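Local coordinates for protein soluble lytic transglycosylase B3 (Pseudomonas aeruginosa, PDB 5AO7) that probably acts as a peptidoglycan lytic transglycosylase, cleaving the glycan strands of the bacterial cell wall, and binds calcium and N-acetylglucosamine, at residues 135-140 with 237-242; 142-147 with 204-209; 211-216 with 223-228. All coordinates share one frame; numbering follows the deposited sequence.

Contact 1: residues 135-140 with 237-242. With NAG (2-acetamido-2-deoxy-beta-D-glucopyranose), chain E.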
loop_
_atom_site.group_PDB
_atom_site.type_symbol
_atom_site.label_atom_id
_atom_site.label_comp_id
_atom_site.label_asym_id
_atom_site.label_seq_id
_atom_site.Cartn_x
_atom_site.Cartn_y
_atom_site.Cartn_z
ATOM N N ASP A 135 -1.018 -1.139 17.509
ATOM C CA ASP A 135 -2.222 -1.272 16.698
ATOM C C ASP A 135 -1.942 -1.068 15.211
ATOM O O ASP A 135 -2.562 -1.716 14.360
ATOM C CB ASP A 135 -3.298 -0.279 17.153
ATOM C CG ASP A 135 -3.891 -0.632 18.515
ATOM O OD1 ASP A 135 -3.626 -1.749 19.016
ATOM O OD2 ASP A 135 -4.622 0.212 19.085
ATOM N N ALA A 136 -1.007 -0.181 14.887
ATOM C CA ALA A 136 -0.650 0.041 13.492
ATOM C C ALA A 136 0.110 -1.149 12.917
ATOM O O ALA A 136 -0.157 -1.573 11.800
ATOM C CB ALA A 136 0.186 1.317 13.345
ATOM N N VAL A 137 1.064 -1.667 13.687
ATOM C CA VAL A 137 1.834 -2.843 13.267
ATOM C C VAL A 137 0.891 -4.011 12.993
ATOM O O VAL A 137 0.974 -4.705 11.970
ATOM C CB VAL A 137 2.871 -3.242 14.336
ATOM C CG1 VAL A 137 3.584 -4.527 13.947
ATOM C CG2 VAL A 137 3.892 -2.115 14.531
ATOM N N VAL A 138 -0.036 -4.226 13.914
ATOM C CA VAL A 138 -0.973 -5.341 13.767
ATOM C C VAL A 138 -1.936 -5.095 12.593
ATOM O O VAL A 138 -2.323 -6.012 11.886
ATOM C CB VAL A 138 -1.743 -5.578 15.071
ATOM C CG1 VAL A 138 -2.851 -6.601 14.856
ATOM C CG2 VAL A 138 -0.776 -6.105 16.136
ATOM N N ALA A 139 -2.305 -3.840 12.370
ATOM C CA ALA A 139 -3.166 -3.538 11.223
ATOM C C ALA A 139 -2.462 -3.821 9.898
ATOM O O ALA A 139 -3.056 -4.373 8.972
ATOM C CB ALA A 139 -3.635 -2.096 11.269
ATOM N N ILE A 140 -1.190 -3.453 9.806
ATOM C CA ILE A 140 -0.417 -3.795 8.612
ATOM C C ILE A 140 -0.334 -5.308 8.423
ATOM O O ILE A 140 -0.527 -5.829 7.327
ATOM C CB ILE A 140 1.007 -3.221 8.686
ATOM C CG1 ILE A 140 0.977 -1.692 8.680
ATOM C CG2 ILE A 140 1.826 -3.731 7.487
ATOM C CD1 ILE A 140 1.092 -1.097 7.307
ATOM N N SER A 237 10.049 -6.422 12.465
ATOM C CA SER A 237 10.445 -5.959 11.146
ATOM C C SER A 237 9.491 -4.899 10.617
ATOM O O SER A 237 9.911 -3.887 10.065
ATOM C CB SER A 237 10.510 -7.117 10.143
ATOM O OG SER A 237 11.481 -8.082 10.516
ATOM N N THR A 238 8.193 -5.159 10.758
ATOM C CA THR A 238 7.167 -4.212 10.317
ATOM C C THR A 238 7.338 -2.876 11.051
ATOM O O THR A 238 7.292 -1.811 10.447
ATOM C CB THR A 238 5.769 -4.778 10.564
ATOM O OG1 THR A 238 5.598 -5.953 9.768
ATOM C CG2 THR A 238 4.688 -3.758 10.176
ATOM N N ALA A 239 7.552 -2.950 12.357
ATOM C CA ALA A 239 7.753 -1.748 13.170
ATOM C C ALA A 239 8.991 -0.979 12.745
ATOM O O ALA A 239 8.971 0.252 12.645
ATOM C CB ALA A 239 7.858 -2.119 14.648
ATOM N N ASN A 240 10.075 -1.709 12.508
ATOM C CA ASN A 240 11.340 -1.094 12.084
ATOM C C ASN A 240 11.182 -0.334 10.777
ATOM O O ASN A 240 11.716 0.771 10.608
ATOM C CB ASN A 240 12.411 -2.181 11.944
ATOM C CG ASN A 240 13.794 -1.612 11.758
ATOM O OD1 ASN A 240 14.201 -0.705 12.485
ATOM N ND2 ASN A 240 14.534 -2.143 10.785
ATOM N N TYR A 241 10.440 -0.917 9.839
ATOM C CA TYR A 241 10.157 -0.244 8.567
ATOM C C TYR A 241 9.255 0.979 8.742
ATOM O O TYR A 241 9.485 2.030 8.140
ATOM C CB TYR A 241 9.502 -1.224 7.593
ATOM C CG TYR A 241 9.392 -0.696 6.169
ATOM C CD1 TYR A 241 10.522 -0.492 5.393
ATOM C CD2 TYR A 241 8.165 -0.373 5.624
ATOM C CE1 TYR A 241 10.421 -0.001 4.093
ATOM C CE2 TYR A 241 8.054 0.107 4.331
ATOM C CZ TYR A 241 9.184 0.286 3.571
ATOM O OH TYR A 241 9.067 0.771 2.288
ATOM N N LEU A 242 8.205 0.840 9.547
ATOM C CA LEU A 242 7.359 2.009 9.831
ATOM C C LEU A 242 8.162 3.142 10.459
ATOM O O LEU A 242 7.999 4.316 10.093
ATOM C CB LEU A 242 6.211 1.609 10.753
ATOM C CG LEU A 242 5.150 0.827 9.986
ATOM C CD1 LEU A 242 4.072 0.330 10.965
ATOM C CD2 LEU A 242 4.525 1.689 8.882
HETATM C C1 NAG E . 6.876 -2.005 -2.245
HETATM C C2 NAG E . 7.685 -1.997 -0.923
HETATM C C3 NAG E . 8.634 -0.791 -0.681
HETATM C C4 NAG E . 9.371 -0.512 -1.946
HETATM C C5 NAG E . 8.312 -0.193 -2.976
HETATM C C6 NAG E . 8.911 0.609 -4.104
HETATM C C7 NAG E . 7.314 -3.364 1.107
HETATM C C8 NAG E . 6.407 -3.617 2.244
HETATM N N2 NAG E . 6.936 -2.395 0.269
HETATM O O1 NAG E . 6.498 -3.343 -2.398
HETATM O O3 NAG E . 9.462 -1.350 0.312
HETATM O O4 NAG E . 10.198 0.577 -1.661
HETATM O O5 NAG E . 7.722 -1.477 -3.296
HETATM O O6 NAG E . 7.895 1.206 -4.892
HETATM O O7 NAG E . 8.339 -4.012 0.952
#

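Contact 2: residues 142-147 with 204-209. With NAG (2-acetamido-2-deoxy-beta-D-glucopyranose), chain D; NAG (2-acetamido-2-deoxy-beta-D-glucopyranose), chain E; AH0 (2-(2-acetylamino-4-hydroxy-6,8-dioxa-bicyclo[3.2.1]oct-3-yloxy)-propionic acid), chain C.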
loop_
_atom_site.group_PDB
_atom_site.type_symbol
_atom_site.label_atom_id
_atom_site.label_comp_id
_atom_site.label_asym_id
_atom_site.label_seq_id
_atom_site.Cartn_x
_atom_site.Cartn_y
_atom_site.Cartn_z
ATOM N N GLY A 142 -2.417 -7.538 9.407
ATOM C CA GLY A 142 -3.725 -7.989 8.935
ATOM C C GLY A 142 -3.963 -7.730 7.453
ATOM O O GLY A 142 -4.462 -8.592 6.722
ATOM N N MET A 143 -3.565 -6.550 6.999
ATOM C CA MET A 143 -3.776 -6.152 5.613
ATOM C C MET A 143 -2.837 -6.889 4.660
ATOM O O MET A 143 -3.202 -7.183 3.531
ATOM C CB MET A 143 -3.596 -4.645 5.456
ATOM C CG MET A 143 -4.675 -3.809 6.110
ATOM S SD MET A 143 -6.287 -4.063 5.324
ATOM C CE MET A 143 -5.934 -3.477 3.680
ATOM N N GLU A 144 -1.628 -7.200 5.125
ATOM C CA GLU A 144 -0.618 -7.798 4.242
ATOM C C GLU A 144 -0.735 -9.303 4.081
ATOM O O GLU A 144 -0.564 -9.821 2.963
ATOM C CB GLU A 144 0.788 -7.453 4.757
ATOM C CG GLU A 144 1.179 -6.014 4.584
ATOM C CD GLU A 144 1.160 -5.553 3.132
ATOM O OE1 GLU A 144 1.319 -6.396 2.217
ATOM O OE2 GLU A 144 0.992 -4.337 2.899
ATOM N N SER A 145 -1.000 -10.015 5.179
ATOM C CA SER A 145 -1.050 -11.475 5.128
ATOM C C SER A 145 -2.162 -12.056 5.989
ATOM O O SER A 145 -2.143 -13.234 6.313
ATOM C CB SER A 145 0.291 -12.079 5.573
ATOM O OG SER A 145 0.550 -11.810 6.944
ATOM N N ASN A 146 -3.122 -11.227 6.384
ATOM C CA ASN A 146 -4.148 -11.704 7.292
ATOM C C ASN A 146 -3.537 -12.292 8.571
ATOM O O ASN A 146 -3.919 -13.376 9.016
ATOM C CB ASN A 146 -5.017 -12.747 6.586
ATOM C CG ASN A 146 -6.421 -12.806 7.143
ATOM O OD1 ASN A 146 -6.935 -11.815 7.667
ATOM N ND2 ASN A 146 -7.051 -13.977 7.041
ATOM N N TYR A 147 -2.572 -11.575 9.141
ATOM C CA TYR A 147 -1.884 -11.960 10.376
ATOM C C TYR A 147 -1.131 -13.273 10.205
ATOM O O TYR A 147 -1.040 -14.078 11.136
ATOM C CB TYR A 147 -2.878 -12.066 11.548
ATOM C CG TYR A 147 -3.860 -10.914 11.612
ATOM C CD1 TYR A 147 -3.461 -9.662 12.068
ATOM C CD2 TYR A 147 -5.189 -11.082 11.239
ATOM C CE1 TYR A 147 -4.343 -8.607 12.137
ATOM C CE2 TYR A 147 -6.090 -10.025 11.296
ATOM C CZ TYR A 147 -5.663 -8.792 11.764
ATOM O OH TYR A 147 -6.541 -7.734 11.827
ATOM N N GLN A 204 5.110 -12.932 6.269
ATOM C CA GLN A 204 3.993 -12.365 6.997
ATOM C C GLN A 204 3.911 -10.866 6.803
ATOM O O GLN A 204 2.829 -10.288 6.922
ATOM C CB GLN A 204 4.109 -12.684 8.475
ATOM C CG GLN A 204 4.253 -14.158 8.730
ATOM C CD GLN A 204 3.878 -14.543 10.125
ATOM O OE1 GLN A 204 3.088 -13.863 10.776
ATOM N NE2 GLN A 204 4.426 -15.664 10.598
ATOM N N THR A 205 5.054 -10.260 6.492
ATOM C CA THR A 205 5.160 -8.818 6.288
ATOM C C THR A 205 4.958 -8.381 4.840
ATOM O O THR A 205 4.752 -7.204 4.585
ATOM C CB THR A 205 6.559 -8.314 6.719
ATOM O OG1 THR A 205 7.554 -9.007 5.947
ATOM C CG2 THR A 205 6.800 -8.599 8.172
ATOM N N GLN A 206 5.087 -9.324 3.904
ATOM C CA GLN A 206 5.050 -9.057 2.473
ATOM C C GLN A 206 6.097 -8.009 2.086
ATOM O O GLN A 206 5.857 -7.149 1.241
ATOM C CB GLN A 206 3.644 -8.637 2.044
ATOM C CG GLN A 206 2.631 -9.767 2.261
ATOM C CD GLN A 206 2.750 -10.870 1.210
ATOM O OE1 GLN A 206 2.391 -10.683 0.050
ATOM N NE2 GLN A 206 3.241 -12.027 1.622
ATOM N N PHE A 207 7.257 -8.101 2.740
ATOM C CA PHE A 207 8.465 -7.403 2.310
ATOM C C PHE A 207 8.969 -7.943 0.976
ATOM O O PHE A 207 9.081 -9.167 0.811
ATOM C CB PHE A 207 9.600 -7.600 3.308
ATOM C CG PHE A 207 9.543 -6.729 4.524
ATOM C CD1 PHE A 207 8.555 -5.778 4.708
ATOM C CD2 PHE A 207 10.542 -6.850 5.481
ATOM C CE1 PHE A 207 8.553 -4.958 5.855
ATOM C CE2 PHE A 207 10.552 -6.049 6.618
ATOM C CZ PHE A 207 9.562 -5.095 6.802
ATOM N N ILE A 208 9.349 -7.075 0.045
ATOM C CA ILE A 208 10.112 -7.560 -1.110
ATOM C C ILE A 208 11.544 -7.781 -0.620
ATOM O O ILE A 208 11.940 -7.225 0.411
ATOM C CB ILE A 208 10.069 -6.567 -2.285
ATOM C CG1 ILE A 208 10.702 -5.244 -1.858
ATOM C CG2 ILE A 208 8.623 -6.350 -2.745
ATOM C CD1 ILE A 208 10.760 -4.171 -2.949
ATOM N N PRO A 209 12.314 -8.622 -1.311
ATOM C CA PRO A 209 13.653 -8.978 -0.829
ATOM C C PRO A 209 14.569 -7.799 -0.459
ATOM O O PRO A 209 15.242 -7.896 0.576
ATOM C CB PRO A 209 14.238 -9.769 -2.005
ATOM C CG PRO A 209 13.024 -10.485 -2.558
ATOM C CD PRO A 209 11.938 -9.400 -2.502
HETATM C C1 NAG D . -2.525 -8.539 0.377
HETATM C C2 NAG D . -1.324 -9.094 -0.360
HETATM C C3 NAG D . -0.115 -8.176 -0.237
HETATM C C4 NAG D . -0.507 -6.783 -0.665
HETATM C C5 NAG D . -1.721 -6.341 0.133
HETATM C C6 NAG D . -2.167 -4.897 -0.267
HETATM C C7 NAG D . -1.035 -11.547 -0.584
HETATM C C8 NAG D . -0.566 -12.842 0.096
HETATM N N2 NAG D . -0.943 -10.348 0.184
HETATM O O3 NAG D . 0.968 -8.650 -1.045
HETATM O O4 NAG D . 0.582 -5.937 -0.425
HETATM O O5 NAG D . -2.757 -7.219 -0.097
HETATM O O6 NAG D . -3.279 -4.976 -1.157
HETATM O O7 NAG D . -1.459 -11.556 -1.720
HETATM C C1 NAG E . 6.876 -2.005 -2.245
HETATM C C2 NAG E . 7.685 -1.997 -0.923
HETATM C C3 NAG E . 8.634 -0.791 -0.681
HETATM C C4 NAG E . 9.371 -0.512 -1.946
HETATM C C5 NAG E . 8.312 -0.193 -2.976
HETATM C C6 NAG E . 8.911 0.609 -4.104
HETATM C C7 NAG E . 7.314 -3.364 1.107
HETATM C C8 NAG E . 6.407 -3.617 2.244
HETATM N N2 NAG E . 6.936 -2.395 0.269
HETATM O O1 NAG E . 6.498 -3.343 -2.398
HETATM O O3 NAG E . 9.462 -1.350 0.312
HETATM O O4 NAG E . 10.198 0.577 -1.661
HETATM O O5 NAG E . 7.722 -1.477 -3.296
HETATM O O6 NAG E . 7.895 1.206 -4.892
HETATM O O7 NAG E . 8.339 -4.012 0.952
HETATM C C1 AH0 C . -5.414 -11.988 1.386
HETATM C C2 AH0 C . -6.047 -11.425 0.233
HETATM N N2 AH0 C . -5.282 -11.742 -0.898
HETATM C C7 AH0 C . -5.702 -11.314 -2.262
HETATM O O7 AH0 C . -6.746 -10.672 -2.429
HETATM C C8 AH0 C . -4.806 -11.686 -3.496
HETATM C C3 AH0 C . -6.074 -9.754 0.450
HETATM O O3 AH0 C . -7.015 -9.433 1.172
HETATM C C4 AH0 C . -4.570 -9.400 1.119
HETATM O O4 AH0 C . -3.681 -9.378 0.116
HETATM C C5 AH0 C . -4.208 -10.463 2.050
HETATM O O5 AH0 C . -4.116 -11.595 1.387
HETATM C C6 AH0 C . -5.290 -10.677 3.082
HETATM O O6 AH0 C . -6.026 -11.479 2.638
HETATM C CA AH0 C . -7.697 -8.224 0.807
HETATM C CB AH0 C . -9.155 -8.405 1.125
HETATM O O HOH W 1 1.218 -15.864 12.553
#

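Contact 3: residues 211-216 with 223-228. With CA (calcium ion), chain B; NAG (2-acetamido-2-deoxy-beta-D-glucopyranose), chain E.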
loop_
_atom_site.group_PDB
_atom_site.type_symbol
_atom_site.label_atom_id
_atom_site.label_comp_id
_atom_site.label_asym_id
_atom_site.label_seq_id
_atom_site.Cartn_x
_atom_site.Cartn_y
_atom_site.Cartn_z
ATOM N N THR A 211 13.774 -4.912 0.587
ATOM C CA THR A 211 13.251 -4.331 1.820
ATOM C C THR A 211 13.554 -5.226 3.023
ATOM O O THR A 211 13.921 -4.753 4.089
ATOM C CB THR A 211 11.744 -4.079 1.698
ATOM O OG1 THR A 211 11.564 -3.042 0.727
ATOM C CG2 THR A 211 11.188 -3.606 3.047
ATOM N N HIS A 212 13.426 -6.537 2.847
ATOM C CA HIS A 212 13.857 -7.445 3.907
ATOM C C HIS A 212 15.327 -7.206 4.249
ATOM O O HIS A 212 15.702 -7.095 5.412
ATOM C CB HIS A 212 13.635 -8.897 3.483
ATOM C CG HIS A 212 14.178 -9.906 4.440
ATOM N ND1 HIS A 212 13.373 -10.595 5.330
ATOM C CD2 HIS A 212 15.434 -10.370 4.637
ATOM C CE1 HIS A 212 14.116 -11.427 6.033
ATOM N NE2 HIS A 212 15.371 -11.313 5.630
ATOM N N ASN A 213 16.171 -7.132 3.230
ATOM C CA ASN A 213 17.591 -7.034 3.527
ATOM C C ASN A 213 17.914 -5.770 4.314
ATOM O O ASN A 213 18.754 -5.798 5.224
ATOM C CB ASN A 213 18.399 -7.124 2.237
ATOM C CG ASN A 213 18.532 -8.554 1.768
ATOM O OD1 ASN A 213 18.240 -9.470 2.532
ATOM N ND2 ASN A 213 18.973 -8.760 0.525
ATOM N N GLN A 214 17.211 -4.690 4.011
ATOM C CA GLN A 214 17.454 -3.423 4.688
ATOM C C GLN A 214 16.781 -3.316 6.054
ATOM O O GLN A 214 17.337 -2.702 6.968
ATOM C CB GLN A 214 16.984 -2.249 3.824
ATOM C CG GLN A 214 17.689 -2.146 2.479
ATOM C CD GLN A 214 17.068 -1.092 1.576
ATOM O OE1 GLN A 214 15.926 -1.232 1.126
ATOM N NE2 GLN A 214 17.817 -0.028 1.309
ATOM N N TYR A 215 15.581 -3.876 6.203
ATOM C CA TYR A 215 14.788 -3.559 7.392
ATOM C C TYR A 215 14.322 -4.728 8.253
ATOM O O TYR A 215 13.826 -4.505 9.357
ATOM C CB TYR A 215 13.549 -2.761 7.000
ATOM C CG TYR A 215 13.887 -1.439 6.360
ATOM C CD1 TYR A 215 14.299 -0.353 7.133
ATOM C CD2 TYR A 215 13.802 -1.283 4.989
ATOM C CE1 TYR A 215 14.616 0.870 6.538
ATOM C CE2 TYR A 215 14.113 -0.055 4.384
ATOM C CZ TYR A 215 14.519 1.009 5.174
ATOM O OH TYR A 215 14.833 2.220 4.586
ATOM N N ALA A 216 14.453 -5.957 7.771
ATOM C CA ALA A 216 14.035 -7.083 8.612
ATOM C C ALA A 216 14.910 -7.172 9.867
ATOM O O ALA A 216 16.081 -6.785 9.859
ATOM C CB ALA A 216 14.074 -8.431 7.820
ATOM N N GLY A 223 19.489 -15.612 15.378
ATOM C CA GLY A 223 20.337 -15.335 14.235
ATOM C C GLY A 223 19.620 -15.277 12.894
ATOM O O GLY A 223 20.229 -14.920 11.887
ATOM N N LYS A 224 18.331 -15.616 12.878
ATOM C CA LYS A 224 17.547 -15.576 11.641
ATOM C C LYS A 224 16.560 -14.417 11.655
ATOM O O LYS A 224 15.898 -14.179 12.655
ATOM C CB LYS A 224 16.780 -16.885 11.438
ATOM C CG LYS A 224 17.672 -18.115 11.471
ATOM C CD LYS A 224 16.961 -19.350 10.922
ATOM C CE LYS A 224 15.781 -19.772 11.763
ATOM N NZ LYS A 224 15.172 -21.021 11.201
ATOM N N ARG A 225 16.469 -13.715 10.531
ATOM C CA ARG A 225 15.406 -12.738 10.335
ATOM C C ARG A 225 14.274 -13.460 9.642
ATOM O O ARG A 225 14.130 -13.383 8.417
ATOM C CB ARG A 225 15.909 -11.555 9.524
ATOM C CG ARG A 225 17.062 -10.883 10.252
ATOM C CD ARG A 225 17.385 -9.541 9.641
ATOM N NE ARG A 225 18.179 -9.671 8.429
ATOM C CZ ARG A 225 18.436 -8.653 7.606
ATOM N NH1 ARG A 225 17.959 -7.432 7.861
ATOM N NH2 ARG A 225 19.171 -8.857 6.527
ATOM N N ASP A 226 13.479 -14.161 10.438
ATOM C CA ASP A 226 12.498 -15.099 9.893
ATOM C C ASP A 226 11.120 -14.468 9.809
ATOM O O ASP A 226 10.305 -14.623 10.710
ATOM C CB ASP A 226 12.451 -16.369 10.740
ATOM C CG ASP A 226 11.409 -17.358 10.242
ATOM O OD1 ASP A 226 10.959 -17.207 9.089
ATOM O OD2 ASP A 226 11.051 -18.282 11.001
ATOM N N ILE A 227 10.855 -13.759 8.723
ATOM C CA ILE A 227 9.572 -13.092 8.613
ATOM C C ILE A 227 8.493 -14.060 8.120
ATOM O O ILE A 227 7.356 -13.656 7.876
ATOM C CB ILE A 227 9.635 -11.871 7.675
ATOM C CG1 ILE A 227 10.069 -12.271 6.261
ATOM C CG2 ILE A 227 10.569 -10.821 8.263
ATOM C CD1 ILE A 227 9.823 -11.176 5.188
ATOM N N TRP A 228 8.852 -15.337 8.011
ATOM C CA TRP A 228 7.911 -16.370 7.562
ATOM C C TRP A 228 7.272 -17.099 8.733
ATOM O O TRP A 228 6.045 -17.264 8.810
ATOM C CB TRP A 228 8.644 -17.388 6.653
ATOM C CG TRP A 228 9.072 -16.756 5.367
ATOM C CD1 TRP A 228 8.366 -16.732 4.188
ATOM C CD2 TRP A 228 10.284 -16.028 5.125
ATOM N NE1 TRP A 228 9.069 -16.044 3.237
ATOM C CE2 TRP A 228 10.244 -15.590 3.781
ATOM C CE3 TRP A 228 11.404 -15.714 5.909
ATOM C CZ2 TRP A 228 11.273 -14.859 3.207
ATOM C CZ3 TRP A 228 12.425 -14.970 5.335
ATOM C CH2 TRP A 228 12.352 -14.561 3.995
HETATM CA CA CA B . 14.768 -14.716 14.585
HETATM C C1 NAG E . 6.876 -2.005 -2.245
HETATM C C2 NAG E . 7.685 -1.997 -0.923
HETATM C C3 NAG E . 8.634 -0.791 -0.681
HETATM C C4 NAG E . 9.371 -0.512 -1.946
HETATM C C5 NAG E . 8.312 -0.193 -2.976
HETATM C C6 NAG E . 8.911 0.609 -4.104
HETATM C C7 NAG E . 7.314 -3.364 1.107
HETATM C C8 NAG E . 6.407 -3.617 2.244
HETATM N N2 NAG E . 6.936 -2.395 0.269
HETATM O O1 NAG E . 6.498 -3.343 -2.398
HETATM O O3 NAG E . 9.462 -1.350 0.312
HETATM O O4 NAG E . 10.198 0.577 -1.661
HETATM O O5 NAG E . 7.722 -1.477 -3.296
HETATM O O6 NAG E . 7.895 1.206 -4.892
HETATM O O7 NAG E . 8.339 -4.012 0.952
HETATM O O HOH W 2 13.666 -16.708 14.088
#

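Contact 1: residues 135-140 with 237-242
With chi1 at 175°, Val-137 points CG1 directly away from its backbone N and leaves CG2 beside it, and the two methyls spread over different partners on residues 237-242. CG1 slides past Thr-238, 4.0 Å from its CG2, while CG2 of Val-137 rests 4.0 Å from Ala-239 CB. Thr-238 is turned (chi1 -64°) with its methyl against Val-137 and Ile-140 and OG1 beside its own backbone N, where OG1 bonds to Ala-234 O one turn back; a threonine can thus present an apolar surface in a buried interface. One turn on from Val-137, Ile-140 brings CG2 to 3.9 Å from Thr-238 CG2, and its CG1 branch meets Leu-242, whose CD1 lies 4.3 Å away. Small Ala-239 lets the backbones come near, its CA 6.0 Å from that of Val-137, whereas the longer Ile-140 and Leu-242 bridge the wider part. The helix axes approach to 9.6 Å at 111°. Tyr-241, on the same helix, accepts a 2.9 Å hydrogen bond at OH from O3 of the chain E N-acetylglucosamine. Steeply crossed helices with a purely apolar interface, buried behind a sugar-binding cleft, fit the mainly helical lysozyme-like core of the SLT domain.

Contact 2: residues 142-147 with 204-209
Glu-144 and Gln-206 reach the same sugar ring from the two sides of the contact, their carboxylate and amide planes only 18° apart. Glu-144 is bent at chi2 (-59°), which folds OE1 back to 3.2 Å from Gln-206 CB and presents it to the chain D N-acetylglucosamine, whose O4 donates to OE1 over 2.8 Å. Gln-206, likewise bent, offers OE1 to O3 of the same sugar at 2.7 Å. Neighbouring hydroxyls are therefore read by two different residues, and the acetamido N2 gives a third bond, to Glu-144 O, at 2.9 Å. Glutamine suits its place because the amide can also donate: Gln-206 NE2 bonds to Gly-203 O and Met-151 O, which fixes its rotation and turns OE1 to the ligand. A glutamate near the end of its helix, beside a bound glycan, is where lysozyme-like transglycosylases generally keep their catalytic acid, so Glu-144 may play that part.

Behind the sugar, Ser-145 OG donates to Gln-204 O at 2.7 Å, in the carbonyl plane and on a lone pair (118° at the oxygen). Such a short side chain lets the two backbones lie close, and the same OG is also bonded to Gly-148 N. Further out, a water donates to both Tyr-147 O and Gln-204 OE1; that amide oxygen is held by Trp-141 NE1 as well. Ile-208 N makes a weak bond to O7 of the chain E sugar. Helix 134-145 packs on helix 330-343 through Met-143, while the loop 204-209, after strand 195-196, rests on helix 231-244 through Thr-205 and on helix 170-186 through Pro-209.

Contact 3: residues 211-216 with 223-228
Arg-225 reaches from an EF-hand-like calcium loop back to the end of helix 209-215, where its guanidinium takes up backbone carbonyls. NH1 donates to Ala-216 O at 2.8 Å, nearly straight (165°), and also to Asn-213 O at 3.2 Å, while NH2 adds a weak bond to Asn-213 O. Both oxygens lie at the guanidinium edge, close to its plane, although the donor stands above each carbonyl plane. A bend at chi3 (-79°) carries the planar group across to them. Arginine suits the place, long enough to span the gap and with several N-H groups for helix-terminal carbonyls; its positive charge probably also complements the helix dipole.

His-212 and Arg-225 run obliquely past each other, with NE2 over one guanidinium face and the ring and guanidinium planes 50° apart. That NE2 is satisfied by Asp-188 OD2, and OD1 of the same aspartate accepts from Arg-225 N. The other ring nitrogen, ND1, is buried without any polar partner, facing Ile-227 CD1 at 3.6 Å. CE1, between the two, lies edge-on 3.1 Å from Arg-225 O, near the ring plane. Ala-216 CB lies over the rim of one ring face, and Trp-228 meets the imidazole obliquely.

Asp-226 makes an Asx turn: OD1 accepts from Trp-228 N at 3.0 Å, and from Gly-229 N too. Thr-211 OG1 shares a 2.7 Å hydrogen bond with O3 of the chain E N-acetylglucosamine. The calcium, held by Asp-218, Asp-220, Asp-222 and Asp-233, also binds a water at 2.3 Å. Lys-224 supplies its main-chain O, 2.3 Å from the ion, so the lysine side chain need not bind.

Overall arrangement
Of the segments involved, helix 134-145 comes first, and it supplies one side of both contact 1 and contact 2. Contact 2 closes the inner loop, bringing residues 204-209 back to the end of that helix. The chain then enters helix 209-215, passes round the calcium loop and closes contact 3 after a short excursion, so contacts 2 and 3 follow in series. Helix 231-244 finally returns to helix 134-145 in contact 1, whose long loop encloses the other two. The three are joined directly: Gln-204 N bonds to Ile-227 O, and Asn-240 bonds to Tyr-215 O. Together they tie the calcium loop and the helices to one sugar-binding cleft.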